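Local structure of Mn transporter subunit (3UJP) at residues I61-H66 with D272-T276; K33-T39 with L53-T59; P241-S247 with A263-L269; V40-M44 with P282-D286. The protein binds manganese and probably delivers it, as the solute-binding subunit of an ABC-type importer, to the membrane transporter for uptake into the cell. One frame throughout, in Å; residues are numbered along the deposited sequence.

In the fold
The centres of contacts 1 and 4 lie nearest the centre of the chain, each about 9 Å from it, and both bring early residues against the last part of the chain, contact 1 at the manganese site, contact 4 between helices 39-49 and 284-296. Contacts 2 and 3, their centres about 29 Å apart on opposite sides of that centre, each pair parallel strands of a beta-alpha-beta unit. Contacts 2 and 4 are buried, 1 and 3 partly. Helix 39-49 connects the strands of contact 2 and supplies one side of contact 4. Backbone hydrogen bonds dominate contacts 2 and 3, metal coordination contact 1; in contact 4 one aromatic ring packs on valine and methionine while an aspartate takes a helix-start amide.

Contact 1 of 4, residues I61-H66 with D272-T276; sequences IGAEIH and DSLST. With MN (manganese (II) ion), chain D.
Two loop segments run nearly antiparallel, their end-to-end directions 171° apart, with G62 facing S273 (CA-CA 5.3 Å) and I65 facing D272 (6.5 Å), and no hydrogen bond joins them. D272 opens the second segment with chi1 m, and its OD2 coordinates manganese at 1.9 Å. H66, also chi1 m, offers NE2 to the same ion at 2.2 Å; H66 NE2 and D272 OD2 are therefore only 3.2 Å apart, as fellow ligands. H131 and E197 complete the protein ligands, and metal coordination by residues from remote parts of the chain is characteristic of the metal-binding cleft in this solute-binding family. I65, chi1 p, lies against D272, with I65 CG1 3.4 Å from D272 CB. S273 is extended (phi/psi -171/150) and points toward 61-66; its OG donates to L274 O at 3.0 Å and lies 3.6 Å from I61 C. L274 O is 4.2 Å from I61 CG1, and the run ends with S275 O 3.9 Å from I61 CD1. Helix 39-49 flanks the pair: T39 touches I61 and S273, T39 OG1 accepts from L274 N, and the L274 side chain rests on V40 and D43.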
loop_
_atom_site.group_PDB
_atom_site.type_symbol
_atom_site.label_atom_id
_atom_site.label_comp_id
_atom_site.label_asym_id
_atom_site.label_seq_id
_atom_site.Cartn_x
_atom_site.Cartn_y
_atom_site.Cartn_z
ATOM N N ILE A 61 -11.185 -2.871 12.613
ATOM C CA ILE A 61 -11.495 -4.289 12.897
ATOM C C ILE A 61 -12.420 -4.398 14.073
ATOM O O ILE A 61 -12.629 -3.422 14.775
ATOM C CB ILE A 61 -10.277 -5.178 13.158
ATOM C CG1 ILE A 61 -10.288 -6.385 12.226
ATOM C CG2 ILE A 61 -10.265 -5.642 14.615
ATOM C CD1 ILE A 61 -10.092 -6.023 10.778
ATOM N N GLY A 62 -12.951 -5.600 14.274
ATOM C CA GLY A 62 -13.981 -5.919 15.255
ATOM C C GLY A 62 -14.651 -4.852 16.107
ATOM O O GLY A 62 -15.065 -5.141 17.236
ATOM N N ALA A 63 -14.804 -3.644 15.576
ATOM C CA ALA A 63 -15.217 -2.524 16.401
ATOM C C ALA A 63 -16.647 -2.163 16.110
ATOM O O ALA A 63 -17.068 -2.171 14.962
ATOM C CB ALA A 63 -14.303 -1.318 16.161
ATOM N N GLU A 64 -17.392 -1.857 17.161
ATOM C CA GLU A 64 -18.792 -1.497 17.014
ATOM C C GLU A 64 -18.915 -0.314 16.056
ATOM O O GLU A 64 -18.536 0.795 16.392
ATOM C CB GLU A 64 -19.439 -1.219 18.379
ATOM C CG GLU A 64 -20.457 -0.077 18.387
ATOM C CD GLU A 64 -21.796 -0.477 17.798
ATOM O OE1 GLU A 64 -22.806 0.236 18.032
ATOM O OE2 GLU A 64 -21.836 -1.513 17.107
ATOM N N ILE A 65 -19.440 -0.582 14.860
ATOM C CA ILE A 65 -19.506 0.380 13.752
ATOM C C ILE A 65 -20.679 1.329 13.822
ATOM O O ILE A 65 -20.704 2.295 13.080
ATOM C CB ILE A 65 -19.641 -0.333 12.353
ATOM C CG1 ILE A 65 -20.871 -1.249 12.333
ATOM C CG2 ILE A 65 -18.394 -1.130 11.995
ATOM C CD1 ILE A 65 -21.428 -1.471 10.956
ATOM N N HIS A 66 -21.659 1.026 14.671
ATOM C CA HIS A 66 -22.941 1.741 14.707
ATOM C C HIS A 66 -22.871 3.004 15.577
ATOM O O HIS A 66 -23.549 3.995 15.294
ATOM C CB HIS A 66 -24.032 0.853 15.299
ATOM C CG HIS A 66 -24.644 -0.125 14.345
ATOM N ND1 HIS A 66 -25.785 0.157 13.630
ATOM C CD2 HIS A 66 -24.315 -1.403 14.052
ATOM C CE1 HIS A 66 -26.120 -0.903 12.911
ATOM N NE2 HIS A 66 -25.242 -1.858 13.141
ATOM N N ASP A 272 -20.818 -6.749 10.924
ATOM C CA ASP A 272 -20.429 -5.349 10.932
ATOM C C ASP A 272 -18.920 -5.191 10.869
ATOM O O ASP A 272 -18.413 -4.072 10.887
ATOM C CB ASP A 272 -21.011 -4.659 12.163
ATOM C CG ASP A 272 -22.556 -4.540 12.116
ATOM O OD1 ASP A 272 -23.156 -4.711 11.052
ATOM O OD2 ASP A 272 -23.170 -4.246 13.151
ATOM N N SER A 273 -18.208 -6.310 10.793
ATOM C CA SER A 273 -16.752 -6.287 10.727
ATOM C C SER A 273 -16.192 -7.674 10.422
ATOM O O SER A 273 -16.764 -8.689 10.825
ATOM C CB SER A 273 -16.164 -5.760 12.037
ATOM O OG SER A 273 -14.914 -6.366 12.316
ATOM N N LEU A 274 -15.045 -7.686 9.756
ATOM C CA LEU A 274 -14.351 -8.890 9.354
ATOM C C LEU A 274 -13.425 -9.343 10.428
ATOM O O LEU A 274 -13.562 -8.921 11.553
ATOM C CB LEU A 274 -13.509 -8.635 8.123
ATOM C CG LEU A 274 -14.022 -7.762 6.997
ATOM C CD1 LEU A 274 -12.962 -7.593 6.001
ATOM C CD2 LEU A 274 -15.183 -8.384 6.340
ATOM N N SER A 275 -12.473 -10.197 10.072
ATOM C CA SER A 275 -11.509 -10.721 11.033
ATOM C C SER A 275 -10.080 -10.372 10.628
ATOM O O SER A 275 -9.857 -9.695 9.625
ATOM C CB SER A 275 -11.662 -12.238 11.172
ATOM O OG SER A 275 -11.306 -12.670 12.473
ATOM N N THR A 276 -9.118 -10.839 11.417
ATOM C CA THR A 276 -7.713 -10.577 11.143
ATOM C C THR A 276 -7.253 -11.474 9.991
ATOM O O THR A 276 -8.019 -12.285 9.485
ATOM C CB THR A 276 -6.861 -10.816 12.398
ATOM O OG1 THR A 276 -7.046 -12.164 12.854
ATOM C CG2 THR A 276 -7.278 -9.858 13.523
HETATM MN MN MN D . -25.086 -4.025 13.053
#

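Contact 2 of 4, residues K33-T39 with L53-T59; sequences KVLTTFT and LVVESIT
Strands 33-36 and 54-57 run parallel, their axes 4.7 Å apart at closest approach and crossing at -26°. V34 pairs with V55, L35 with E56 and T36 with S57. Hydrogen bonds run from V34 N to V54 O (3.2 Å), E56 N to V34 O (3.0 Å), T36 N to E56 O (2.8 Å) and I58 N to T36 O (2.7 Å). Beyond the strands, T37 O accepts both T59 N (3.1 Å) and T59 OG1 (3.0 Å; T59 chi1 p). Helix 39-49, with F38 at its N-cap position, links the strands in a beta-alpha-beta crossover, and 54-57 edges a four-stranded parallel sheet. On the V34, T36, V55 and S57 face, the last three touch that helix, while V34 CG2 meets L53 CD1 at 3.4 Å. The other face carries K33, L35 and E56: E56, chi1 and chi2 t, places OE1 3.5 Å from K33 NZ in a salt bridge, while its OE2 bridges to R60, the stronger partner. S57 OG donates to T59 O (3.0 Å).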
loop_
_atom_site.group_PDB
_atom_site.type_symbol
_atom_site.label_atom_id
_atom_site.label_comp_id
_atom_site.label_asym_id
_atom_site.label_seq_id
_atom_site.Cartn_x
_atom_site.Cartn_y
_atom_site.Cartn_z
ATOM N N LYS A 33 -7.148 8.894 -2.774
ATOM C CA LYS A 33 -7.293 8.310 -1.444
ATOM C C LYS A 33 -8.763 8.127 -1.066
ATOM O O LYS A 33 -9.512 9.091 -0.997
ATOM C CB LYS A 33 -6.563 9.150 -0.403
ATOM C CG LYS A 33 -5.417 8.413 0.290
ATOM C CD LYS A 33 -5.733 8.096 1.773
ATOM C CE LYS A 33 -5.797 9.378 2.643
ATOM N NZ LYS A 33 -6.115 9.096 4.081
ATOM N N VAL A 34 -9.178 6.885 -0.825
ATOM C CA VAL A 34 -10.588 6.596 -0.571
ATOM C C VAL A 34 -10.812 6.075 0.845
ATOM O O VAL A 34 -10.111 5.171 1.301
ATOM C CB VAL A 34 -11.151 5.593 -1.592
ATOM C CG1 VAL A 34 -12.579 5.258 -1.270
ATOM C CG2 VAL A 34 -11.064 6.167 -2.967
ATOM N N LEU A 35 -11.800 6.634 1.534
ATOM C CA LEU A 35 -12.029 6.287 2.936
ATOM C C LEU A 35 -13.389 5.613 3.147
ATOM O O LEU A 35 -14.403 6.062 2.595
ATOM C CB LEU A 35 -11.918 7.532 3.817
ATOM C CG LEU A 35 -11.241 7.241 5.149
ATOM C CD1 LEU A 35 -9.725 7.064 4.929
ATOM C CD2 LEU A 35 -11.538 8.324 6.191
ATOM N N THR A 36 -13.417 4.527 3.916
ATOM C CA THR A 36 -14.695 3.890 4.226
ATOM C C THR A 36 -14.920 3.723 5.718
ATOM O O THR A 36 -13.985 3.543 6.498
ATOM C CB THR A 36 -14.910 2.530 3.512
ATOM O OG1 THR A 36 -13.764 1.691 3.683
ATOM C CG2 THR A 36 -15.143 2.741 2.048
ATOM N N THR A 37 -16.189 3.759 6.087
ATOM C CA THR A 37 -16.601 3.720 7.469
ATOM C C THR A 37 -16.101 2.493 8.209
ATOM O O THR A 37 -15.380 2.616 9.212
ATOM C CB THR A 37 -18.105 3.847 7.567
ATOM O OG1 THR A 37 -18.727 2.938 6.649
ATOM C CG2 THR A 37 -18.479 5.247 7.176
ATOM N N PHE A 38 -16.469 1.312 7.724
ATOM C CA PHE A 38 -16.006 0.077 8.352
ATOM C C PHE A 38 -15.312 -0.902 7.419
ATOM O O PHE A 38 -15.422 -0.809 6.196
ATOM C CB PHE A 38 -17.127 -0.622 9.118
ATOM C CG PHE A 38 -18.259 -1.098 8.268
ATOM C CD1 PHE A 38 -18.537 -2.448 8.164
ATOM C CD2 PHE A 38 -19.063 -0.203 7.607
ATOM C CE1 PHE A 38 -19.573 -2.883 7.412
ATOM C CE2 PHE A 38 -20.100 -0.636 6.849
ATOM C CZ PHE A 38 -20.362 -1.976 6.754
ATOM N N THR A 39 -14.602 -1.837 8.038
ATOM C CA THR A 39 -13.806 -2.851 7.360
ATOM C C THR A 39 -14.512 -3.704 6.309
ATOM O O THR A 39 -13.863 -4.193 5.387
ATOM C CB THR A 39 -13.307 -3.848 8.362
ATOM O OG1 THR A 39 -14.437 -4.567 8.873
ATOM C CG2 THR A 39 -12.584 -3.143 9.492
ATOM N N LEU A 53 -6.386 2.742 -6.548
ATOM C CA LEU A 53 -6.633 3.681 -5.441
ATOM C C LEU A 53 -6.098 3.060 -4.162
ATOM O O LEU A 53 -5.671 1.895 -4.139
ATOM C CB LEU A 53 -8.124 3.957 -5.248
ATOM C CG LEU A 53 -8.918 4.505 -6.439
ATOM C CD1 LEU A 53 -10.351 4.862 -6.050
ATOM C CD2 LEU A 53 -8.237 5.708 -7.082
ATOM N N VAL A 54 -6.129 3.829 -3.088
ATOM C CA VAL A 54 -5.654 3.305 -1.815
ATOM C C VAL A 54 -6.755 3.412 -0.780
ATOM O O VAL A 54 -7.073 4.498 -0.293
ATOM C CB VAL A 54 -4.318 3.946 -1.332
ATOM C CG1 VAL A 54 -4.063 5.272 -2.006
ATOM C CG2 VAL A 54 -4.287 4.063 0.193
ATOM N N VAL A 55 -7.350 2.264 -0.477
ATOM C CA VAL A 55 -8.550 2.220 0.315
ATOM C C VAL A 55 -8.198 2.038 1.754
ATOM O O VAL A 55 -7.302 1.254 2.081
ATOM C CB VAL A 55 -9.380 1.049 -0.083
ATOM C CG1 VAL A 55 -10.601 1.007 0.796
ATOM C CG2 VAL A 55 -9.733 1.171 -1.547
ATOM N N GLU A 56 -8.908 2.744 2.619
ATOM C CA GLU A 56 -8.631 2.650 4.032
ATOM C C GLU A 56 -9.929 2.748 4.803
ATOM O O GLU A 56 -10.912 3.271 4.301
ATOM C CB GLU A 56 -7.687 3.769 4.412
ATOM C CG GLU A 56 -7.124 3.702 5.801
ATOM C CD GLU A 56 -6.218 4.897 6.073
ATOM O OE1 GLU A 56 -6.068 5.737 5.142
ATOM O OE2 GLU A 56 -5.666 4.997 7.202
ATOM N N SER A 57 -9.932 2.222 6.015
ATOM C CA SER A 57 -11.116 2.213 6.843
ATOM C C SER A 57 -10.984 3.194 8.012
ATOM O O SER A 57 -9.870 3.478 8.472
ATOM C CB SER A 57 -11.297 0.813 7.401
ATOM O OG SER A 57 -12.576 0.614 8.000
ATOM N N ILE A 58 -12.120 3.702 8.506
ATOM C CA ILE A 58 -12.129 4.505 9.731
ATOM C C ILE A 58 -11.955 3.569 10.932
ATOM O O ILE A 58 -10.956 3.637 11.681
ATOM C CB ILE A 58 -13.452 5.304 9.932
ATOM C CG1 ILE A 58 -13.759 6.238 8.761
ATOM C CG2 ILE A 58 -13.418 6.097 11.238
ATOM C CD1 ILE A 58 -12.905 7.397 8.710
ATOM N N THR A 59 -12.955 2.705 11.115
ATOM C CA THR A 59 -13.005 1.770 12.234
ATOM C C THR A 59 -12.055 0.619 11.954
ATOM O O THR A 59 -12.069 0.060 10.862
ATOM C CB THR A 59 -14.386 1.183 12.341
ATOM O OG1 THR A 59 -14.642 0.446 11.148
ATOM C CG2 THR A 59 -15.432 2.268 12.458
#

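Contact 3 of 4, residues P241-S247 with A263-L269; sequences PTIFCES and ARFGGNL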
loop_
_atom_site.group_PDB
_atom_site.type_symbol
_atom_site.label_atom_id
_atom_site.label_comp_id
_atom_site.label_asym_id
_atom_site.label_seq_id
_atom_site.Cartn_x
_atom_site.Cartn_y
_atom_site.Cartn_z
ATOM N N PRO A 241 -31.584 -25.892 17.502
ATOM C CA PRO A 241 -30.379 -26.541 18.037
ATOM C C PRO A 241 -29.170 -25.603 18.306
ATOM O O PRO A 241 -28.520 -25.767 19.350
ATOM C CB PRO A 241 -30.072 -27.626 16.989
ATOM C CG PRO A 241 -30.726 -27.165 15.735
ATOM C CD PRO A 241 -31.928 -26.366 16.148
ATOM N N THR A 242 -28.888 -24.647 17.415
ATOM C CA THR A 242 -27.752 -23.733 17.611
ATOM C C THR A 242 -28.089 -22.227 17.513
ATOM O O THR A 242 -28.815 -21.774 16.605
ATOM C CB THR A 242 -26.593 -24.048 16.655
ATOM O OG1 THR A 242 -26.249 -25.440 16.733
ATOM C CG2 THR A 242 -25.393 -23.218 17.031
ATOM N N ILE A 243 -27.536 -21.457 18.449
ATOM C CA ILE A 243 -27.776 -20.012 18.510
ATOM C C ILE A 243 -26.482 -19.199 18.448
ATOM O O ILE A 243 -25.479 -19.571 19.064
ATOM C CB ILE A 243 -28.551 -19.655 19.781
ATOM C CG1 ILE A 243 -27.673 -19.856 21.011
ATOM C CG2 ILE A 243 -29.814 -20.510 19.899
ATOM C CD1 ILE A 243 -28.424 -19.613 22.330
ATOM N N PHE A 244 -26.519 -18.080 17.720
ATOM C CA PHE A 244 -25.309 -17.328 17.401
ATOM C C PHE A 244 -25.321 -15.892 17.828
ATOM O O PHE A 244 -26.373 -15.277 17.927
ATOM C CB PHE A 244 -25.075 -17.331 15.901
ATOM C CG PHE A 244 -25.069 -18.680 15.322
ATOM C CD1 PHE A 244 -26.114 -19.102 14.528
ATOM C CD2 PHE A 244 -24.045 -19.556 15.613
ATOM C CE1 PHE A 244 -26.123 -20.367 14.002
ATOM C CE2 PHE A 244 -24.044 -20.818 15.096
ATOM C CZ PHE A 244 -25.086 -21.226 14.284
ATOM N N CYS A 245 -24.116 -15.361 18.027
ATOM C CA CYS A 245 -23.894 -13.939 18.269
ATOM C C CYS A 245 -23.107 -13.366 17.101
ATOM O O CYS A 245 -22.894 -14.048 16.092
ATOM C CB CYS A 245 -23.103 -13.728 19.560
ATOM S SG CYS A 245 -23.637 -12.319 20.522
ATOM N N GLU A 246 -22.678 -12.113 17.235
ATOM C CA GLU A 246 -21.787 -11.522 16.248
ATOM C C GLU A 246 -20.571 -10.984 16.940
ATOM O O GLU A 246 -20.570 -10.772 18.161
ATOM C CB GLU A 246 -22.461 -10.408 15.446
ATOM C CG GLU A 246 -23.649 -10.867 14.641
ATOM C CD GLU A 246 -24.843 -11.097 15.511
ATOM O OE1 GLU A 246 -25.158 -10.204 16.314
ATOM O OE2 GLU A 246 -25.453 -12.171 15.410
ATOM N N SER A 247 -19.547 -10.721 16.141
ATOM C CA SER A 247 -18.237 -10.419 16.681
ATOM C C SER A 247 -18.068 -9.011 17.224
ATOM O O SER A 247 -17.018 -8.699 17.739
ATOM C CB SER A 247 -17.168 -10.687 15.625
ATOM O OG SER A 247 -17.198 -9.716 14.588
ATOM N N ALA A 263 -29.794 -25.063 24.067
ATOM C CA ALA A 263 -29.270 -24.923 22.714
ATOM C C ALA A 263 -27.733 -24.860 22.732
ATOM O O ALA A 263 -27.127 -24.496 23.741
ATOM C CB ALA A 263 -29.862 -23.708 22.039
ATOM N N ARG A 264 -27.100 -25.248 21.629
ATOM C CA ARG A 264 -25.648 -25.184 21.525
ATOM C C ARG A 264 -25.295 -23.752 21.129
ATOM O O ARG A 264 -25.907 -23.184 20.225
ATOM C CB ARG A 264 -25.141 -26.200 20.481
ATOM C CG ARG A 264 -23.723 -26.775 20.720
ATOM C CD ARG A 264 -22.637 -25.699 20.596
ATOM N NE ARG A 264 -21.585 -25.988 19.609
ATOM C CZ ARG A 264 -21.771 -26.084 18.292
ATOM N NH1 ARG A 264 -20.741 -26.331 17.493
ATOM N NH2 ARG A 264 -22.986 -25.950 17.763
ATOM N N PHE A 265 -24.337 -23.144 21.811
ATOM C CA PHE A 265 -23.911 -21.818 21.384
ATOM C C PHE A 265 -22.885 -21.957 20.266
ATOM O O PHE A 265 -21.707 -22.259 20.505
ATOM C CB PHE A 265 -23.367 -20.982 22.558
ATOM C CG PHE A 265 -22.972 -19.555 22.182
ATOM C CD1 PHE A 265 -23.922 -18.639 21.756
ATOM C CD2 PHE A 265 -21.650 -19.129 22.281
ATOM C CE1 PHE A 265 -23.555 -17.346 21.420
ATOM C CE2 PHE A 265 -21.289 -17.834 21.946
ATOM C CZ PHE A 265 -22.237 -16.945 21.518
ATOM N N GLY A 266 -23.347 -21.776 19.032
ATOM C CA GLY A 266 -22.435 -21.625 17.919
ATOM C C GLY A 266 -21.650 -20.384 18.268
ATOM O O GLY A 266 -22.049 -19.618 19.146
ATOM N N GLY A 267 -20.526 -20.164 17.613
ATOM C CA GLY A 267 -19.720 -19.015 17.992
ATOM C C GLY A 267 -20.285 -17.669 17.558
ATOM O O GLY A 267 -21.431 -17.322 17.868
ATOM N N ASN A 268 -19.466 -16.915 16.832
ATOM C CA ASN A 268 -19.858 -15.619 16.333
ATOM C C ASN A 268 -20.057 -15.678 14.830
ATOM O O ASN A 268 -19.292 -16.339 14.136
ATOM C CB ASN A 268 -18.778 -14.591 16.658
ATOM C CG ASN A 268 -18.870 -14.064 18.076
ATOM O OD1 ASN A 268 -19.861 -14.283 18.777
ATOM N ND2 ASN A 268 -17.832 -13.339 18.501
ATOM N N LEU A 269 -21.094 -15.002 14.346
ATOM C CA LEU A 269 -21.284 -14.766 12.931
ATOM C C LEU A 269 -20.633 -13.426 12.710
ATOM O O LEU A 269 -20.348 -12.740 13.666
ATOM C CB LEU A 269 -22.768 -14.684 12.609
ATOM C CG LEU A 269 -23.504 -15.977 12.959
ATOM C CD1 LEU A 269 -25.015 -15.883 12.731
ATOM C CD2 LEU A 269 -22.908 -17.102 12.141
#
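F244 and L269 form the apolar centre of this pair of parallel strands: F244 CB lies 3.5 Å from L269 CD1, and L269 CD2 sits over one face of the F244 ring. Helix 284-296 covers this side, with I295 touching both residues. G266 lets the ring in close, its CA 3.3 Å from F244 CE2, where a beta carbon would clash. Across the sheet, I243 CG1 is 4.0 Å from F265 CD1, and C245, tied by a disulfide to C196, has CB 3.9 Å from F265 CZ; Q254 of helix 252-256 lies against I243 and F265. That helix joins strands 242-246 and 264-269 as a beta-alpha-beta unit. T242 pairs with R264 and I243 with F265, but C245 pairs with N268: a beta bulge shifts the register by one residue. Before it, R264 N donates to P241 O (2.7 Å) and I243 N to R264 O (3.0 Å); after it, C245 N bonds weakly to G267 O (3.3 Å) and L269 N to C245 O (2.7 Å, nearly linear). Toward the polar edge, E246 OE1 accepts from the backbone N of the manganese ligand E197, and N268 ND2 lies 3.5 Å from S247 CA.

Contact 4 of 4, residues V40-M44 with P282-D286; sequences VLADM and PTFLD
F284 is the residue on which this contact turns. With chi1 t and chi2 43°, its side chain leaves the first turn of helix 284-296 toward helix 39-49 and packs against V40 and M44, which lie side by side one helical turn apart. V40, chi1 t, brings CG1 to 3.7 Å from F284 CD1; M44, chi1 m, chi2 t and chi3 p, brings CG to 3.7 Å from F284 CD2. M44 SD lies 4.3 Å from the ring centroid, 30° off the ring normal, a Met-aromatic contact. The nearest CA pair is V40 with F284, 6.0 Å apart. D43, chi1 t and chi2 76°, points toward the second helix and accepts a short hydrogen bond from F284 N to D43 OD2 (2.6 Å, 164°). D43 OD1 lies 3.6 Å from T283 CB. T283 is the N-cap residue, extended at phi/psi -140/159, and its OG1 accepts from D286 N at 3.3 Å. The helix start is thus met twice, by its own cap and by a carboxylate of helix 39-49, which takes the F284 amide. Helix 136-153 closes over M44 with Y142, V143 and I146 and over F284 with A139, while Y168 of helix 158-183 packs on D43, F284 and L285.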
loop_
_atom_site.group_PDB
_atom_site.type_symbol
_atom_site.label_atom_id
_atom_site.label_comp_id
_atom_site.label_asym_id
_atom_site.label_seq_id
_atom_site.Cartn_x
_atom_site.Cartn_y
_atom_site.Cartn_z
ATOM N N VAL A 40 -15.809 -3.961 6.455
ATOM C CA VAL A 40 -16.461 -4.758 5.426
ATOM C C VAL A 40 -16.495 -3.930 4.163
ATOM O O VAL A 40 -16.025 -4.366 3.122
ATOM C CB VAL A 40 -17.860 -5.171 5.779
ATOM C CG1 VAL A 40 -18.416 -6.000 4.661
ATOM C CG2 VAL A 40 -17.861 -5.963 7.075
ATOM N N LEU A 41 -17.029 -2.718 4.251
ATOM C CA LEU A 41 -16.979 -1.838 3.098
ATOM C C LEU A 41 -15.549 -1.698 2.580
ATOM O O LEU A 41 -15.332 -1.539 1.378
ATOM C CB LEU A 41 -17.548 -0.469 3.425
ATOM C CG LEU A 41 -19.059 -0.360 3.467
ATOM C CD1 LEU A 41 -19.479 1.083 3.269
ATOM C CD2 LEU A 41 -19.654 -1.251 2.401
ATOM N N ALA A 42 -14.564 -1.749 3.468
ATOM C CA ALA A 42 -13.188 -1.517 3.021
ATOM C C ALA A 42 -12.703 -2.602 2.048
ATOM O O ALA A 42 -12.028 -2.293 1.065
ATOM C CB ALA A 42 -12.227 -1.339 4.211
ATOM N N ASP A 43 -13.074 -3.861 2.318
ATOM C CA ASP A 43 -12.701 -5.007 1.483
ATOM C C ASP A 43 -13.472 -5.049 0.172
ATOM O O ASP A 43 -12.912 -5.389 -0.853
ATOM C CB ASP A 43 -12.910 -6.309 2.242
ATOM C CG ASP A 43 -12.617 -7.530 1.391
ATOM O OD1 ASP A 43 -11.423 -7.829 1.172
ATOM O OD2 ASP A 43 -13.581 -8.195 0.939
ATOM N N MET A 44 -14.757 -4.713 0.215
ATOM C CA MET A 44 -15.571 -4.571 -0.992
ATOM C C MET A 44 -15.054 -3.498 -1.946
ATOM O O MET A 44 -15.062 -3.697 -3.159
ATOM C CB MET A 44 -16.998 -4.192 -0.647
ATOM C CG MET A 44 -17.712 -5.173 0.205
ATOM S SD MET A 44 -19.476 -4.777 0.268
ATOM C CE MET A 44 -19.796 -4.271 -1.421
ATOM N N PRO A 282 -11.420 -13.079 6.654
ATOM C CA PRO A 282 -10.546 -11.933 6.472
ATOM C C PRO A 282 -11.005 -11.128 5.251
ATOM O O PRO A 282 -10.424 -10.069 5.000
ATOM C CB PRO A 282 -9.202 -12.585 6.197
ATOM C CG PRO A 282 -9.585 -13.802 5.394
ATOM C CD PRO A 282 -10.893 -14.276 5.974
ATOM N N THR A 283 -12.016 -11.607 4.519
ATOM C CA THR A 283 -12.560 -10.862 3.372
ATOM C C THR A 283 -14.091 -10.904 3.225
ATOM O O THR A 283 -14.736 -11.780 3.765
ATOM C CB THR A 283 -11.876 -11.281 2.042
ATOM O OG1 THR A 283 -12.553 -12.404 1.433
ATOM C CG2 THR A 283 -10.382 -11.565 2.286
ATOM N N PHE A 284 -14.690 -9.952 2.511
ATOM C CA PHE A 284 -16.148 -9.969 2.431
ATOM C C PHE A 284 -16.702 -11.276 1.890
ATOM O O PHE A 284 -17.611 -11.855 2.478
ATOM C CB PHE A 284 -16.738 -8.825 1.627
ATOM C CG PHE A 284 -18.251 -8.864 1.583
ATOM C CD1 PHE A 284 -18.972 -9.139 2.729
ATOM C CD2 PHE A 284 -18.951 -8.634 0.412
ATOM C CE1 PHE A 284 -20.344 -9.181 2.718
ATOM C CE2 PHE A 284 -20.349 -8.681 0.395
ATOM C CZ PHE A 284 -21.036 -8.959 1.544
ATOM N N LEU A 285 -16.176 -11.723 0.749
ATOM C CA LEU A 285 -16.551 -13.022 0.202
ATOM C C LEU A 285 -16.373 -14.142 1.245
ATOM O O LEU A 285 -17.314 -14.847 1.538
ATOM C CB LEU A 285 -15.783 -13.308 -1.088
ATOM C CG LEU A 285 -16.436 -12.902 -2.412
ATOM C CD1 LEU A 285 -17.517 -11.889 -2.191
ATOM C CD2 LEU A 285 -15.440 -12.376 -3.399
ATOM N N ASP A 286 -15.198 -14.296 1.843
ATOM C CA ASP A 286 -15.081 -15.236 2.962
ATOM C C ASP A 286 -16.185 -15.046 4.008
ATOM O O ASP A 286 -16.642 -16.017 4.576
ATOM C CB ASP A 286 -13.697 -15.177 3.650
ATOM C CG ASP A 286 -12.545 -15.571 2.721
ATOM O OD1 ASP A 286 -11.541 -14.822 2.711
ATOM O OD2 ASP A 286 -12.625 -16.611 2.017
#